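Local coordinates for protein beta-fructofuranosidase (Arthrobacter, PDB 3WPU) that belongs to the levansucrase/invertase family of the beta-fructosidase clan, whose members are built around a five-bladed beta-propeller, at residues 62-67 / 443-449; 140-144 / 216-222; 173-179 / 201-207. All blocks are in the same frame, centred on the assembly; numbering follows the deposited sequence.

Contact 1. Residues 62-67 / 443-449; sequences QDFPDM and DFVRGGT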
loop_
_atom_site.group_PDB
_atom_site.type_symbol
_atom_site.label_atom_id
_atom_site.label_comp_id
_atom_site.label_asym_id
_atom_site.label_seq_id
_atom_site.Cartn_x
_atom_site.Cartn_y
_atom_site.Cartn_z
ATOM N N GLN A 62 -0.837 -22.675 -4.575
ATOM C CA GLN A 62 -1.839 -22.448 -5.609
ATOM C C GLN A 62 -3.237 -22.800 -5.135
ATOM O O GLN A 62 -4.209 -22.290 -5.682
ATOM C CB GLN A 62 -1.495 -23.236 -6.880
ATOM C CG GLN A 62 -2.305 -22.782 -8.085
ATOM C CD GLN A 62 -1.735 -23.225 -9.420
ATOM O OE1 GLN A 62 -0.524 -23.282 -9.611
ATOM N NE2 GLN A 62 -2.615 -23.505 -10.365
ATOM N N ASP A 63 -3.320 -23.675 -4.137
ATOM C CA ASP A 63 -4.587 -23.993 -3.476
ATOM C C ASP A 63 -4.730 -23.077 -2.282
ATOM O O ASP A 63 -4.186 -23.349 -1.195
ATOM C CB ASP A 63 -4.619 -25.457 -3.056
ATOM C CG ASP A 63 -4.444 -26.382 -4.230
ATOM O OD1 ASP A 63 -5.422 -26.554 -4.984
ATOM O OD2 ASP A 63 -3.323 -26.905 -4.401
ATOM N N PHE A 64 -5.418 -21.971 -2.493
ATOM C CA PHE A 64 -5.593 -20.998 -1.437
ATOM C C PHE A 64 -7.079 -20.903 -1.115
ATOM O O PHE A 64 -7.920 -21.119 -1.990
ATOM C CB PHE A 64 -5.017 -19.644 -1.848
ATOM C CG PHE A 64 -5.413 -19.194 -3.240
ATOM C CD1 PHE A 64 -6.637 -18.569 -3.458
ATOM C CD2 PHE A 64 -4.567 -19.404 -4.328
ATOM C CE1 PHE A 64 -6.985 -18.128 -4.721
ATOM C CE2 PHE A 64 -4.919 -18.979 -5.595
ATOM C CZ PHE A 64 -6.141 -18.353 -5.802
ATOM N N PRO A 65 -7.403 -20.578 0.145
ATOM C CA PRO A 65 -8.777 -20.259 0.485
ATOM C C PRO A 65 -9.159 -18.875 -0.044
ATOM O O PRO A 65 -8.281 -18.055 -0.420
ATOM C CB PRO A 65 -8.764 -20.280 2.000
ATOM C CG PRO A 65 -7.385 -19.787 2.347
ATOM C CD PRO A 65 -6.480 -20.314 1.265
ATOM N N ASP A 66 -10.460 -18.630 -0.072
ATOM C CA ASP A 66 -11.009 -17.329 -0.473
ATOM C C ASP A 66 -11.676 -16.644 0.717
ATOM O O ASP A 66 -12.564 -17.202 1.373
ATOM C CB ASP A 66 -11.941 -17.468 -1.659
ATOM C CG ASP A 66 -12.433 -16.131 -2.150
ATOM O OD1 ASP A 66 -11.889 -15.633 -3.151
ATOM O OD2 ASP A 66 -13.361 -15.594 -1.509
ATOM N N MET A 67 -11.227 -15.427 1.021
ATOM C CA MET A 67 -11.629 -14.746 2.233
ATOM C C MET A 67 -13.097 -14.308 2.270
ATOM O O MET A 67 -13.650 -14.079 3.352
ATOM C CB MET A 67 -10.746 -13.518 2.396
ATOM C CG MET A 67 -11.012 -12.402 1.364
ATOM S SD MET A 67 -9.752 -11.103 1.421
ATOM C CE MET A 67 -10.084 -10.201 2.931
ATOM N N ASP A 443 -1.972 -23.701 -16.606
ATOM C CA ASP A 443 -2.518 -24.155 -15.338
ATOM C C ASP A 443 -2.352 -23.055 -14.297
ATOM O O ASP A 443 -1.539 -23.175 -13.370
ATOM C CB ASP A 443 -1.811 -25.422 -14.869
ATOM C CG ASP A 443 -2.300 -25.907 -13.519
ATOM O OD1 ASP A 443 -3.490 -25.752 -13.205
ATOM O OD2 ASP A 443 -1.470 -26.438 -12.756
ATOM N N PHE A 444 -3.135 -21.997 -14.468
ATOM C CA PHE A 444 -3.084 -20.879 -13.532
ATOM C C PHE A 444 -4.456 -20.490 -13.052
ATOM O O PHE A 444 -5.468 -20.819 -13.676
ATOM C CB PHE A 444 -2.353 -19.679 -14.142
ATOM C CG PHE A 444 -3.082 -19.004 -15.286
ATOM C CD1 PHE A 444 -3.919 -17.903 -15.058
ATOM C CD2 PHE A 444 -2.891 -19.429 -16.608
ATOM C CE1 PHE A 444 -4.554 -17.264 -16.108
ATOM C CE2 PHE A 444 -3.531 -18.801 -17.659
ATOM C CZ PHE A 444 -4.359 -17.716 -17.419
ATOM N N VAL A 445 -4.493 -19.752 -11.939
ATOM C CA VAL A 445 -5.730 -19.304 -11.364
ATOM C C VAL A 445 -5.538 -17.874 -10.900
ATOM O O VAL A 445 -4.408 -17.485 -10.565
ATOM C CB VAL A 445 -6.174 -20.156 -10.150
ATOM C CG1 VAL A 445 -6.581 -21.554 -10.612
ATOM C CG2 VAL A 445 -5.111 -20.245 -9.084
ATOM N N ARG A 446 -6.634 -17.124 -10.928
ATOM C CA ARG A 446 -6.658 -15.757 -10.390
ATOM C C ARG A 446 -7.106 -15.785 -8.953
ATOM O O ARG A 446 -7.924 -16.620 -8.550
ATOM C CB ARG A 446 -7.571 -14.865 -11.217
ATOM C CG ARG A 446 -7.275 -14.879 -12.708
ATOM C CD ARG A 446 -5.820 -14.609 -13.066
ATOM N NE ARG A 446 -5.448 -13.212 -12.841
ATOM C CZ ARG A 446 -5.665 -12.226 -13.714
ATOM N NH1 ARG A 446 -6.284 -12.470 -14.858
ATOM N NH2 ARG A 446 -5.256 -10.979 -13.445
ATOM N N GLY A 447 -6.602 -14.832 -8.173
ATOM C CA GLY A 447 -6.858 -14.794 -6.747
ATOM C C GLY A 447 -8.016 -13.907 -6.363
ATOM O O GLY A 447 -9.134 -14.369 -6.149
ATOM N N GLY A 448 -7.769 -12.609 -6.197
ATOM C CA GLY A 448 -8.844 -11.738 -5.770
ATOM C C GLY A 448 -9.230 -12.047 -4.323
ATOM O O GLY A 448 -10.400 -11.961 -3.934
ATOM N N THR A 449 -8.218 -12.408 -3.537
ATOM C CA THR A 449 -8.321 -12.686 -2.097
ATOM C C THR A 449 -6.896 -12.504 -1.518
ATOM O O THR A 449 -5.924 -12.510 -2.274
ATOM C CB THR A 449 -8.851 -14.117 -1.840
ATOM O OG1 THR A 449 -9.049 -14.329 -0.436
ATOM C CG2 THR A 449 -7.887 -15.187 -2.388
HETATM O O HOH W 1 -7.245 -15.840 0.801
HETATM O O HOH W 2 -12.366 -12.865 -1.839
HETATM O O HOH W 3 -10.336 -16.658 -5.221
#
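Gln62 to Met67 and Asp443 to Thr449 run in much the same direction, 24° apart end to end, and draw together from 7.6 Å between the CA atoms of Gln62 and Val445 to 5.6 Å between those of Asp66 and Thr449. The contact lays the loop leading into propeller strand 72-81 along the second arm of a small beta-hairpin, 437-438 with 443-446, and the turn that follows it. At the wider end, Gln62 stretches its chain over Val445, and its NE2 gives a hydrogen bond of 3.2 Å to Asp443 O; the donor stands well above the carbonyl plane, so the bond is not directed at a lone pair. Phe64 fills the middle. CE2 of its ring lies 3.7 Å from Val445 CG2, while Arg446 O meets the ring edge near its plane and Gly447 CA approaches CZ obliquely. Ile438 and Trp481 also touch the Phe64 side chain. Arg446 turns the other way, its guanidinium paired with Asp436 and Asp108 close to a bound glycerol. Asp66 is fixed by Arg103 at OD1 and by the backbone N of Ser68 and Glu70 at OD2; water 3 donates both to Asp66 OD1 and to Gly447 O, tying the carboxylate to the turn. Thr449 closes the narrow end with both branches. Its chi1 of -175° carries OG1 to the far side from the backbone N, where the hydroxyl faces Met67, and the methyl CG2 faces Phe64 CD1, 3.8 Å away, and Pro65 O. Met67 lies alongside Thr449, its CB and CG both close to OG1 and its SD farther on. Thr449 OG1 takes a nearly straight hydrogen bond (163°) from Met67 N at 2.8 Å and also lies 2.7 Å from water 1, which in turn donates to Pro65 O.

Contact 2. Residues 140-144 / 216-222; sequences GLVFK and LTGFNKV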
loop_
_atom_site.group_PDB
_atom_site.type_symbol
_atom_site.label_atom_id
_atom_site.label_comp_id
_atom_site.label_asym_id
_atom_site.label_seq_id
_atom_site.Cartn_x
_atom_site.Cartn_y
_atom_site.Cartn_z
ATOM N N GLY A 140 -20.083 -5.614 3.211
ATOM C CA GLY A 140 -20.656 -4.929 2.060
ATOM C C GLY A 140 -19.921 -3.640 1.722
ATOM O O GLY A 140 -18.766 -3.416 2.140
ATOM N N LEU A 141 -20.599 -2.806 0.935
ATOM C CA LEU A 141 -19.989 -1.610 0.388
ATOM C C LEU A 141 -20.064 -0.485 1.394
ATOM O O LEU A 141 -21.030 -0.370 2.148
ATOM C CB LEU A 141 -20.687 -1.206 -0.893
ATOM C CG LEU A 141 -20.587 -2.236 -2.030
ATOM C CD1 LEU A 141 -21.420 -1.800 -3.225
ATOM C CD2 LEU A 141 -19.125 -2.403 -2.435
ATOM N N VAL A 142 -19.046 0.354 1.376
ATOM C CA VAL A 142 -19.017 1.535 2.258
ATOM C C VAL A 142 -20.012 2.610 1.821
ATOM O O VAL A 142 -20.708 3.208 2.665
ATOM C CB VAL A 142 -17.604 2.098 2.346
ATOM C CG1 VAL A 142 -17.600 3.472 3.044
ATOM C CG2 VAL A 142 -16.701 1.108 3.076
ATOM N N PHE A 143 -20.047 2.873 0.522
ATOM C CA PHE A 143 -20.784 4.010 -0.029
ATOM C C PHE A 143 -22.105 3.610 -0.679
ATOM O O PHE A 143 -22.169 2.678 -1.483
ATOM C CB PHE A 143 -19.926 4.751 -1.037
ATOM C CG PHE A 143 -18.746 5.445 -0.430
ATOM C CD1 PHE A 143 -18.915 6.566 0.351
ATOM C CD2 PHE A 143 -17.448 4.953 -0.628
ATOM C CE1 PHE A 143 -17.817 7.210 0.879
ATOM C CE2 PHE A 143 -16.357 5.587 -0.095
ATOM C CZ PHE A 143 -16.531 6.722 0.673
ATOM N N LYS A 144 -23.155 4.359 -0.375
ATOM C CA LYS A 144 -24.406 4.224 -1.123
ATOM C C LYS A 144 -24.202 4.705 -2.553
ATOM O O LYS A 144 -23.369 5.568 -2.822
ATOM C CB LYS A 144 -25.535 5.012 -0.457
ATOM C CG LYS A 144 -25.912 4.495 0.921
ATOM C CD LYS A 144 -26.889 5.441 1.610
ATOM C CE LYS A 144 -27.216 4.965 3.016
ATOM N NZ LYS A 144 -27.975 3.686 2.987
ATOM N N LEU A 216 -21.178 0.107 9.390
ATOM C CA LEU A 216 -20.601 1.430 9.245
ATOM C C LEU A 216 -21.749 2.388 8.985
ATOM O O LEU A 216 -22.679 2.066 8.259
ATOM C CB LEU A 216 -19.545 1.469 8.137
ATOM C CG LEU A 216 -18.313 0.591 8.382
ATOM C CD1 LEU A 216 -17.293 0.819 7.274
ATOM C CD2 LEU A 216 -17.646 0.823 9.725
ATOM N N THR A 217 -21.720 3.530 9.658
ATOM C CA THR A 217 -22.708 4.561 9.470
ATOM C C THR A 217 -21.976 5.787 8.898
ATOM O O THR A 217 -20.741 5.850 8.922
ATOM C CB THR A 217 -23.438 4.911 10.795
ATOM O OG1 THR A 217 -22.519 5.469 11.739
ATOM C CG2 THR A 217 -24.098 3.674 11.397
ATOM N N GLY A 218 -22.741 6.724 8.347
ATOM C CA GLY A 218 -22.185 7.937 7.778
ATOM C C GLY A 218 -21.683 7.695 6.369
ATOM O O GLY A 218 -22.341 7.017 5.598
ATOM N N PHE A 219 -20.515 8.237 6.025
ATOM C CA PHE A 219 -19.993 8.134 4.652
ATOM C C PHE A 219 -21.002 8.677 3.635
ATOM O O PHE A 219 -21.218 8.128 2.573
ATOM C CB PHE A 219 -19.557 6.696 4.351
ATOM C CG PHE A 219 -18.449 6.211 5.235
ATOM C CD1 PHE A 219 -17.198 6.825 5.196
ATOM C CD2 PHE A 219 -18.651 5.164 6.131
ATOM C CE1 PHE A 219 -16.172 6.369 6.003
ATOM C CE2 PHE A 219 -17.623 4.694 6.921
ATOM C CZ PHE A 219 -16.391 5.329 6.894
ATOM N N ASN A 220 -21.612 9.789 4.009
ATOM C CA ASN A 220 -22.661 10.447 3.228
ATOM C C ASN A 220 -22.140 11.621 2.409
ATOM O O ASN A 220 -22.782 12.058 1.463
ATOM C CB ASN A 220 -23.827 10.916 4.135
ATOM C CG ASN A 220 -23.364 11.630 5.395
ATOM O OD1 ASN A 220 -23.233 12.855 5.434
ATOM N ND2 ASN A 220 -23.110 10.859 6.441
ATOM N N LYS A 221 -20.974 12.137 2.809
ATOM C CA LYS A 221 -20.388 13.337 2.262
ATOM C C LYS A 221 -18.949 13.023 1.869
ATOM O O LYS A 221 -18.238 12.415 2.652
ATOM C CB LYS A 221 -20.374 14.406 3.365
ATOM C CG LYS A 221 -19.724 15.716 2.988
ATOM C CD LYS A 221 -20.589 16.457 2.009
ATOM C CE LYS A 221 -20.105 17.900 1.797
ATOM N NZ LYS A 221 -20.829 18.445 0.606
ATOM N N VAL A 222 -18.553 13.430 0.673
ATOM C CA VAL A 222 -17.165 13.277 0.197
ATOM C C VAL A 222 -16.539 14.654 -0.017
ATOM O O VAL A 222 -17.133 15.507 -0.687
ATOM C CB VAL A 222 -17.109 12.453 -1.095
ATOM C CG1 VAL A 222 -15.675 12.331 -1.582
ATOM C CG2 VAL A 222 -17.737 11.089 -0.864
HETATM O O HOH W 4 -21.435 2.487 5.104
HETATM O O HOH W 5 -23.068 6.240 1.814
#
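Phe219 reaches from strand 213-226 into the turn that follows strand 137-141, where Val142 and Phe143 receive it. Its CB sits 3.9 Å from Phe143 CE1 and about as far from Val142 CG1. The torsion chi1, -62°, sets CG opposite the carbonyl carbon and turns one ring face to Val142, whose CG1 comes within 3.6 Å of Phe219 CG. Farther out, CD1, CD2 and CE2 lie within 4.1 Å of the same methyl, and CE1 packs on Gly205 N of strand 197-210. This is a CH-pi contact: Val142 CG1 stands 3.8 Å from the Phe219 ring centroid, somewhat toward the rim. At the ring edge, in plane, lies CB of Leu216 from the same strand. The ring presents its edge to the face of Phe143 in an offset edge-to-face pair, centroids 6.0 Å apart and planes at 76°. Val142 CG1 also lies over the centre of the Phe143 ring, so one methyl serves both aromatics. Leu177 of strand 174-184 touches both Val142 and Phe219. Backbone polar groups are linked through water: water 5 accepts from Lys144 N and donates to Phe219 O at 2.8 Å, and water 4 lies 2.6 Å from Val142 O, with only a weak link to Leu216 O. The two segments reach strands of one curled sheet that do not pair; apolar and aromatic contacts hold them together, with water bridging their backbone polar groups.

Contact 3. Residues 173-179 / 201-207; sequences GEIKLFF and ALSVGKV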
loop_
_atom_site.group_PDB
_atom_site.type_symbol
_atom_site.label_atom_id
_atom_site.label_comp_id
_atom_site.label_asym_id
_atom_site.label_seq_id
_atom_site.Cartn_x
_atom_site.Cartn_y
_atom_site.Cartn_z
ATOM N N GLY A 173 -14.752 6.408 17.674
ATOM C CA GLY A 173 -15.172 5.406 16.690
ATOM C C GLY A 173 -15.385 5.980 15.294
ATOM O O GLY A 173 -15.801 5.264 14.382
ATOM N N GLU A 174 -15.099 7.264 15.122
ATOM C CA GLU A 174 -15.203 7.883 13.802
ATOM C C GLU A 174 -14.045 7.397 12.948
ATOM O O GLU A 174 -12.928 7.171 13.446
ATOM C CB GLU A 174 -15.143 9.404 13.923
ATOM C CG GLU A 174 -15.016 10.181 12.624
ATOM C CD GLU A 174 -14.628 11.622 12.901
ATOM O OE1 GLU A 174 -15.426 12.292 13.594
ATOM O OE2 GLU A 174 -13.523 12.045 12.467
ATOM N N ILE A 175 -14.325 7.274 11.657
ATOM C CA ILE A 175 -13.343 6.889 10.675
ATOM C C ILE A 175 -13.238 7.965 9.600
ATOM O O ILE A 175 -14.252 8.339 8.979
ATOM C CB ILE A 175 -13.743 5.557 10.019
ATOM C CG1 ILE A 175 -13.776 4.419 11.070
ATOM C CG2 ILE A 175 -12.785 5.223 8.884
ATOM C CD1 ILE A 175 -14.322 3.113 10.524
ATOM N N LYS A 176 -12.018 8.449 9.364
ATOM C CA LYS A 176 -11.735 9.284 8.207
ATOM C C LYS A 176 -11.155 8.387 7.119
ATOM O O LYS A 176 -10.004 7.913 7.223
ATOM C CB LYS A 176 -10.766 10.400 8.544
ATOM C CG LYS A 176 -11.299 11.451 9.481
ATOM C CD LYS A 176 -10.227 12.507 9.683
ATOM C CE LYS A 176 -10.678 13.705 10.499
ATOM N NZ LYS A 176 -10.620 13.338 11.924
ATOM N N LEU A 177 -11.969 8.109 6.114
ATOM C CA LEU A 177 -11.572 7.286 4.999
ATOM C C LEU A 177 -10.966 8.158 3.877
ATOM O O LEU A 177 -11.642 8.957 3.238
ATOM C CB LEU A 177 -12.766 6.484 4.515
ATOM C CG LEU A 177 -12.561 5.562 3.309
ATOM C CD1 LEU A 177 -11.443 4.567 3.565
ATOM C CD2 LEU A 177 -13.861 4.858 2.975
ATOM N N PHE A 178 -9.655 8.063 3.722
ATOM C CA PHE A 178 -8.945 8.727 2.624
ATOM C C PHE A 178 -8.911 7.760 1.457
ATOM O O PHE A 178 -8.479 6.646 1.616
ATOM C CB PHE A 178 -7.543 9.114 3.044
ATOM C CG PHE A 178 -7.520 10.166 4.121
ATOM C CD1 PHE A 178 -7.579 11.510 3.809
ATOM C CD2 PHE A 178 -7.541 9.782 5.454
ATOM C CE1 PHE A 178 -7.588 12.483 4.805
ATOM C CE2 PHE A 178 -7.552 10.749 6.456
ATOM C CZ PHE A 178 -7.587 12.095 6.121
ATOM N N PHE A 179 -9.344 8.192 0.295
ATOM C CA PHE A 179 -9.378 7.300 -0.854
ATOM C C PHE A 179 -9.183 8.043 -2.162
ATOM O O PHE A 179 -9.030 9.248 -2.193
ATOM C CB PHE A 179 -10.668 6.471 -0.838
ATOM C CG PHE A 179 -11.922 7.263 -1.138
ATOM C CD1 PHE A 179 -12.568 7.143 -2.366
ATOM C CD2 PHE A 179 -12.449 8.145 -0.188
ATOM C CE1 PHE A 179 -13.725 7.874 -2.643
ATOM C CE2 PHE A 179 -13.597 8.877 -0.464
ATOM C CZ PHE A 179 -14.223 8.736 -1.690
ATOM N N ALA A 201 -9.533 12.095 -1.945
ATOM C CA ALA A 201 -10.776 12.484 -1.301
ATOM C C ALA A 201 -10.864 11.920 0.097
ATOM O O ALA A 201 -10.122 11.003 0.464
ATOM C CB ALA A 201 -11.963 11.999 -2.124
ATOM N N LEU A 202 -11.802 12.474 0.872
ATOM C CA LEU A 202 -12.050 12.061 2.250
ATOM C C LEU A 202 -13.542 11.884 2.449
ATOM O O LEU A 202 -14.322 12.697 1.966
ATOM C CB LEU A 202 -11.606 13.156 3.223
ATOM C CG LEU A 202 -12.059 13.088 4.679
ATOM C CD1 LEU A 202 -11.477 11.884 5.382
ATOM C CD2 LEU A 202 -11.646 14.371 5.440
ATOM N N SER A 203 -13.932 10.856 3.190
ATOM C CA SER A 203 -15.300 10.750 3.688
ATOM C C SER A 203 -15.237 10.212 5.109
ATOM O O SER A 203 -14.403 9.332 5.430
ATOM C CB SER A 203 -16.130 9.798 2.811
ATOM O OG SER A 203 -17.510 9.862 3.190
ATOM N N VAL A 204 -16.084 10.785 5.959
ATOM C CA VAL A 204 -16.131 10.457 7.375
ATOM C C VAL A 204 -17.353 9.600 7.674
ATOM O O VAL A 204 -18.479 9.887 7.202
ATOM C CB VAL A 204 -16.131 11.723 8.245
ATOM C CG1 VAL A 204 -16.112 11.354 9.722
ATOM C CG2 VAL A 204 -14.932 12.602 7.887
ATOM N N GLY A 205 -17.130 8.587 8.502
ATOM C CA GLY A 205 -18.191 7.701 8.949
ATOM C C GLY A 205 -17.857 7.210 10.328
ATOM O O GLY A 205 -16.996 7.769 11.006
ATOM N N LYS A 206 -18.542 6.165 10.747
ATOM C CA LYS A 206 -18.458 5.740 12.140
ATOM C C LYS A 206 -18.767 4.267 12.250
ATOM O O LYS A 206 -19.533 3.723 11.460
ATOM C CB LYS A 206 -19.444 6.550 12.991
ATOM C CG LYS A 206 -19.187 6.470 14.478
ATOM C CD LYS A 206 -20.034 7.482 15.242
ATOM C CE LYS A 206 -19.506 7.671 16.648
ATOM N NZ LYS A 206 -20.059 8.900 17.270
ATOM N N VAL A 207 -18.154 3.644 13.258
ATOM C CA VAL A 207 -18.358 2.243 13.568
ATOM C C VAL A 207 -19.578 2.102 14.471
ATOM O O VAL A 207 -19.729 2.815 15.465
ATOM C CB VAL A 207 -17.124 1.646 14.288
ATOM C CG1 VAL A 207 -17.394 0.225 14.762
ATOM C CG2 VAL A 207 -15.909 1.691 13.367
#
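Seven backbone hydrogen bonds tie Gly173-Phe179 to Ala201-Val207. The straightest runs from Ile175 N to Gly205 O, 2.8 Å with 173° at the hydrogen, and Gly205 N returns a bond to Ile175 O. Leu177 with Ser203 and Phe179 with Ala201 make the same reciprocal, hydrogen-bonded pairs, and Val207 N adds a 3.1 Å bond to Gly173 O. Between them fall the non-hydrogen-bonded pairs, where CA-H groups point at carbonyls, as at Val204 CA to Ile175 O, 3.3 Å. The strand axes lie at 149°, antiparallel with a clear twist. On the face carrying Glu174, Lys176 and Phe178, Lys176 bends at its end to bring NZ within 3.2 Å of Glu174 OE2, a salt bridge met nearly along the carboxylate C-O bond. Closer to the backbone, Glu174 CG presses tightly on Val204 CG1 at 3.3 Å. Leu202 runs alongside Phe178 and sends CD1 over the centre of its ring, 4.0 Å from the centroid, while the same methyl packs on Lys176 CB. The other face carries Ile175, Leu177, Phe179 and Ala201, with Ser203 among them, its OG bonded to Lys221 O of the next strand. Phe179 has chi1 at 70°, its CG between the backbone N and carbonyl carbon; this swings the ring across to the neighbouring strand, where Ala201 CB lies over one face toward the rim, 4.2 Å from the centroid. At the far end Ile175 CD1 meets Val207 CG2 at 3.6 Å. Strand 159-169 bonds to one side of this pair and strand 213-226 to the other, giving the up-and-down run of twisted antiparallel strands from which beta-propeller blades are made.

Contacts 2 and 3 are neighbours, their centres 9 Å apart, and they share a sheet: strands 197-210 and 213-226 follow one another in the chain and pair side by side. Thr217 N lies 2.8 Å from Lys206 O, a probable hydrogen bond, and Ser203 OG bonds to Lys221 O. The rings of Phe143 and Phe179 also meet, so the aromatic packing of contact 2 runs on into contact 3. Contact 1 stands apart, about 29 Å from contact 2 and 30 Å from contact 3 between centres, beside the glycerol at Arg446. Along the chain the three are nested: contact 1 encloses contact 2, which encloses contact 3.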